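Local structure of mandelate racemase/muconate lactonizing enzyme family protein (Sulfitobacter sp. NAS-14.1, 3T4W) at residues A[122-127]-A[137-142]; A[342-347]-A[380-385]. The protein is probably a lyase of the mandelate racemase/muconate lactonizing enzyme family, whose members abstract a proton alpha to a carboxylate. One frame throughout, in Å; residues are numbered along the deposited sequence.

Contact 1: residues A[122-127]-A[137-142]; sequences ACWDIL and ALIGGR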
loop_
_atom_site.group_PDB
_atom_site.type_symbol
_atom_site.label_atom_id
_atom_site.label_comp_id
_atom_site.label_asym_id
_atom_site.label_seq_id
_atom_site.Cartn_x
_atom_site.Cartn_y
_atom_site.Cartn_z
ATOM N N ALA A 122 42.263 -7.512 3.061
ATOM C CA ALA A 122 43.620 -7.793 3.496
ATOM C C ALA A 122 43.633 -8.003 5.008
ATOM O O ALA A 122 44.373 -8.841 5.514
ATOM C CB ALA A 122 44.559 -6.664 3.094
ATOM N N CYS A 123 42.807 -7.241 5.721
ATOM C CA CYS A 123 42.706 -7.372 7.172
ATOM C C CYS A 123 42.339 -8.796 7.594
ATOM O O CYS A 123 42.926 -9.339 8.533
ATOM C CB CYS A 123 41.696 -6.373 7.745
ATOM S SG CYS A 123 42.300 -4.660 7.810
ATOM N N TRP A 124 41.374 -9.393 6.897
ATOM C CA TRP A 124 40.941 -10.754 7.201
ATOM C C TRP A 124 42.010 -11.801 6.892
ATOM O O TRP A 124 42.123 -12.809 7.600
ATOM C CB TRP A 124 39.634 -11.084 6.474
ATOM C CG TRP A 124 38.461 -10.398 7.086
ATOM C CD1 TRP A 124 37.862 -9.252 6.652
ATOM C CD2 TRP A 124 37.758 -10.797 8.269
ATOM N NE1 TRP A 124 36.824 -8.915 7.487
ATOM C CE2 TRP A 124 36.736 -9.849 8.485
ATOM C CE3 TRP A 124 37.888 -11.865 9.163
ATOM C CZ2 TRP A 124 35.851 -9.935 9.559
ATOM C CZ3 TRP A 124 37.003 -11.951 10.229
ATOM C CH2 TRP A 124 36.002 -10.989 10.417
ATOM N N ASP A 125 42.785 -11.567 5.837
ATOM C CA ASP A 125 43.901 -12.446 5.510
ATOM C C ASP A 125 44.859 -12.416 6.694
ATOM O O ASP A 125 45.274 -13.455 7.198
ATOM C CB ASP A 125 44.606 -11.979 4.230
ATOM C CG ASP A 125 45.465 -13.064 3.601
ATOM O OD1 ASP A 125 45.193 -14.256 3.856
ATOM O OD2 ASP A 125 46.408 -12.721 2.840
ATOM N N ILE A 126 45.179 -11.211 7.154
ATOM C CA ILE A 126 46.043 -11.044 8.319
ATOM C C ILE A 126 45.481 -11.731 9.574
ATOM O O ILE A 126 46.189 -12.476 10.255
ATOM C CB ILE A 126 46.346 -9.548 8.585
ATOM C CG1 ILE A 126 47.423 -9.055 7.612
ATOM C CG2 ILE A 126 46.783 -9.327 10.028
ATOM C CD1 ILE A 126 47.564 -7.546 7.553
ATOM N N LEU A 127 44.209 -11.495 9.869
ATOM C CA LEU A 127 43.579 -12.115 11.033
ATOM C C LEU A 127 43.592 -13.637 10.934
ATOM O O LEU A 127 43.779 -14.332 11.931
ATOM C CB LEU A 127 42.146 -11.603 11.218
ATOM C CG LEU A 127 42.012 -10.127 11.601
ATOM C CD1 LEU A 127 40.613 -9.581 11.304
ATOM C CD2 LEU A 127 42.378 -9.937 13.068
ATOM N N ALA A 137 36.419 -19.852 8.978
ATOM C CA ALA A 137 36.358 -20.364 10.340
ATOM C C ALA A 137 36.162 -19.242 11.358
ATOM O O ALA A 137 35.744 -19.481 12.493
ATOM C CB ALA A 137 37.613 -21.169 10.662
ATOM N N LEU A 138 36.464 -18.018 10.948
ATOM C CA LEU A 138 36.382 -16.877 11.851
ATOM C C LEU A 138 35.046 -16.171 11.697
ATOM O O LEU A 138 34.677 -15.336 12.518
ATOM C CB LEU A 138 37.541 -15.906 11.588
ATOM C CG LEU A 138 38.943 -16.536 11.674
ATOM C CD1 LEU A 138 40.033 -15.563 11.238
ATOM C CD2 LEU A 138 39.224 -17.054 13.079
ATOM N N ILE A 139 34.316 -16.532 10.647
ATOM C CA ILE A 139 33.053 -15.883 10.329
ATOM C C ILE A 139 31.856 -16.857 10.279
ATOM O O ILE A 139 31.016 -16.791 9.383
ATOM C CB ILE A 139 33.168 -15.068 9.013
ATOM C CG1 ILE A 139 33.513 -15.971 7.827
ATOM C CG2 ILE A 139 34.238 -13.981 9.138
ATOM C CD1 ILE A 139 33.683 -15.205 6.515
ATOM N N GLY A 140 31.769 -17.761 11.247
ATOM C CA GLY A 140 30.602 -18.625 11.334
ATOM C C GLY A 140 30.902 -20.097 11.139
ATOM O O GLY A 140 30.137 -20.957 11.581
ATOM N N GLY A 141 32.010 -20.388 10.465
ATOM C CA GLY A 141 32.493 -21.749 10.351
ATOM C C GLY A 141 32.245 -22.364 8.996
ATOM O O GLY A 141 31.703 -21.726 8.096
ATOM N N ARG A 142 32.639 -23.622 8.850
ATOM C CA ARG A 142 32.451 -24.325 7.589
ATOM C C ARG A 142 31.008 -24.792 7.399
ATOM O O ARG A 142 30.682 -25.962 7.611
ATOM C CB ARG A 142 33.404 -25.511 7.495
ATOM C CG ARG A 142 33.705 -25.925 6.071
ATOM C CD ARG A 142 34.539 -27.182 6.059
ATOM N NE ARG A 142 33.911 -28.242 6.841
ATOM C CZ ARG A 142 34.569 -29.284 7.330
ATOM N NH1 ARG A 142 35.876 -29.396 7.122
ATOM N NH2 ARG A 142 33.922 -30.205 8.032
#
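The indole of W124 reaches across from helix 122-127 to I139 and L138, and these three residues carry most of the contact. The far end of its six-membered ring does the touching. CZ3 of W124 lies 3.6 Å from the branch methyl CG2 of I139, and the neighbouring CH2 of W124 is 3.7 Å from the same methyl, which comes in obliquely to the ring. L138 approaches differently: its CB sits at the ring edge, near the plane, 4.2 Å from CZ3 of W124. With chi1 61°, CG1 of I139 sits between the backbone N and the carbonyl carbon, which leaves CG2 opposite the carbonyl carbon and facing the tryptophan.

Further out, L138 stretches toward the next part of the helix. Its CD1 rests 4.0 Å from the carbonyl O of L127 and 4.5 Å from CB of L127. The L127 side chain in turn folds back over W124, with CD1 4.1 Å above one face of the indole and offset toward the rim. No hydrogen bond links the two segments; the packing is apolar. The pyrrole end of W124 is fixed within its own helix, where NE1 bonds to OE2 of E120.

Helix 110-130 belongs to the capping domain, and 137-142 is the connection leading into strand 146-152, the first of the barrel. Helix 312-323 packs beside both, with I312 touching W124 and I139 while the ring of W313 meets that of W124 at about 30°. A second subunit also takes part: its R131 packs on L138, and OD1 of its N91 hydrogen-bonds the backbone N of R142.

Contact 2: residues A[342-347]-A[380-385]; sequences ANIHLA and TAPTAA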
loop_
_atom_site.group_PDB
_atom_site.type_symbol
_atom_site.label_atom_id
_atom_site.label_comp_id
_atom_site.label_asym_id
_atom_site.label_seq_id
_atom_site.Cartn_x
_atom_site.Cartn_y
_atom_site.Cartn_z
ATOM N N ALA A 342 38.225 -14.187 -1.357
ATOM C CA ALA A 342 37.321 -13.642 -0.357
ATOM C C ALA A 342 35.898 -14.111 -0.653
ATOM O O ALA A 342 35.148 -14.431 0.265
ATOM C CB ALA A 342 37.401 -12.118 -0.304
ATOM N N ASN A 343 35.539 -14.163 -1.937
ATOM C CA ASN A 343 34.226 -14.659 -2.346
ATOM C C ASN A 343 33.954 -16.041 -1.774
ATOM O O ASN A 343 32.855 -16.337 -1.294
ATOM C CB ASN A 343 34.126 -14.732 -3.868
ATOM C CG ASN A 343 33.994 -13.374 -4.511
ATOM O OD1 ASN A 343 33.736 -12.374 -3.836
ATOM N ND2 ASN A 343 34.171 -13.326 -5.828
ATOM N N ILE A 344 34.981 -16.877 -1.825
ATOM C CA ILE A 344 34.862 -18.269 -1.445
ATOM C C ILE A 344 34.829 -18.468 0.070
ATOM O O ILE A 344 34.144 -19.363 0.572
ATOM C CB ILE A 344 35.958 -19.099 -2.141
ATOM C CG1 ILE A 344 35.597 -19.216 -3.624
ATOM C CG2 ILE A 344 36.110 -20.475 -1.506
ATOM C CD1 ILE A 344 36.323 -20.267 -4.337
ATOM N N HIS A 345 35.538 -17.618 0.801
ATOM C CA HIS A 345 35.466 -17.654 2.259
ATOM C C HIS A 345 34.125 -17.121 2.765
ATOM O O HIS A 345 33.640 -17.537 3.817
ATOM C CB HIS A 345 36.645 -16.909 2.892
ATOM C CG HIS A 345 37.905 -17.717 2.929
ATOM N ND1 HIS A 345 38.186 -18.611 3.941
ATOM C CD2 HIS A 345 38.944 -17.791 2.060
ATOM C CE1 HIS A 345 39.349 -19.192 3.701
ATOM N NE2 HIS A 345 39.831 -18.710 2.567
ATOM N N LEU A 346 33.525 -16.200 2.017
ATOM C CA LEU A 346 32.150 -15.809 2.292
ATOM C C LEU A 346 31.238 -17.001 1.999
ATOM O O LEU A 346 30.480 -17.445 2.858
ATOM C CB LEU A 346 31.742 -14.601 1.443
ATOM C CG LEU A 346 30.307 -14.087 1.611
ATOM C CD1 LEU A 346 30.046 -13.627 3.044
ATOM C CD2 LEU A 346 30.010 -12.956 0.629
ATOM N N ALA A 347 31.341 -17.522 0.781
ATOM C CA ALA A 347 30.519 -18.644 0.343
ATOM C C ALA A 347 30.506 -19.798 1.347
ATOM O O ALA A 347 29.444 -20.296 1.710
ATOM C CB ALA A 347 30.971 -19.133 -1.026
ATOM N N THR A 380 36.503 -26.440 -3.143
ATOM C CA THR A 380 36.595 -26.992 -1.798
ATOM C C THR A 380 37.055 -25.919 -0.818
ATOM O O THR A 380 37.921 -25.107 -1.147
ATOM C CB THR A 380 37.573 -28.181 -1.761
ATOM O OG1 THR A 380 37.157 -29.167 -2.714
ATOM C CG2 THR A 380 37.612 -28.806 -0.378
ATOM N N ALA A 381 36.466 -25.905 0.376
ATOM C CA ALA A 381 36.801 -24.897 1.377
ATOM C C ALA A 381 38.294 -24.929 1.660
ATOM O O ALA A 381 38.829 -25.962 2.063
ATOM C CB ALA A 381 36.018 -25.133 2.658
ATOM N N PRO A 382 38.977 -23.800 1.445
ATOM C CA PRO A 382 40.429 -23.801 1.620
ATOM C C PRO A 382 40.785 -24.227 3.038
ATOM O O PRO A 382 39.942 -24.150 3.930
ATOM C CB PRO A 382 40.819 -22.338 1.366
ATOM C CG PRO A 382 39.705 -21.783 0.533
ATOM C CD PRO A 382 38.466 -22.486 1.021
ATOM N N THR A 383 42.023 -24.670 3.233
ATOM C CA THR A 383 42.450 -25.246 4.503
ATOM C C THR A 383 43.513 -24.413 5.222
ATOM O O THR A 383 43.541 -24.358 6.456
ATOM C CB THR A 383 42.974 -26.664 4.286
ATOM O OG1 THR A 383 41.869 -27.574 4.306
ATOM C CG2 THR A 383 43.954 -27.040 5.369
ATOM N N ALA A 384 44.378 -23.767 4.445
ATOM C CA ALA A 384 45.462 -22.958 4.989
ATOM C C ALA A 384 44.942 -21.704 5.684
ATOM O O ALA A 384 43.776 -21.335 5.534
ATOM C CB ALA A 384 46.444 -22.584 3.888
ATOM N N ALA A 385 45.819 -21.052 6.444
ATOM C CA ALA A 385 45.442 -19.867 7.210
ATOM C C ALA A 385 45.038 -18.703 6.309
ATOM O O ALA A 385 45.372 -18.675 5.126
ATOM C CB ALA A 385 46.574 -19.446 8.139
#
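Helix 342-347 and the loop segment 380-385, whose T380 ends strand 378-380, come nearest at H345 and A381, whose CA atoms are 7.4 Å apart, and the gap between them is filled by P382 packing on I344 and H345. The helix keeps its regular bonding, L346 N to A342 O and A347 N to N343 O, whereas no hydrogen bond crosses to the loop. P382 points its ring at the helix. CD of P382 lies over one face of the H345 imidazole, while its CG comes closest, 3.7 Å from NE2 of H345. CD of P382 also meets the branch methyl CG2 of I344 at 4.0 Å; that methyl is anti to the backbone N, while CG1 takes the place beside it.

In the barrel, helix 337-349 follows strand 328-329 and precedes strand 356-358, a beta-alpha-beta crossover. The loop leaves strand 378-380, which runs antiparallel to barrel strand 146-152.

Both nitrogens of the imidazole have backbone partners: NE2 bonds to the O of L387 and ND1 to the N of Y136, a pattern that would suit a neutral ring protonated at NE2. A leucine in place of H345 would probably leave both backbone groups without their mates and P382 without a flat surface to lie on. The hydroxyl of Y136 also bonds the carbonyl O of P382.

Contacts 1 and 2 are both buried and without a hydrogen bond across them, and their centres lie about 9 Å apart. They differ in setting: contact 1 joins a capping-domain helix to the connection entering the barrel, beside a second subunit, whereas contact 2 lies within the barrel domain, with no other chain touching its segments. Contact 1 is aliphatic-aromatic packing; contact 2 sets proline carbons against a polar imidazole. CD1 of I139 packs 3.6 Å from the carbonyl O of H345, so they adjoin directly. L387 ties segments 122-127 and 342-347, its N to OD1 of D125 and its O to NE2 of H345, and helix 312-323 packs on segments of both contacts.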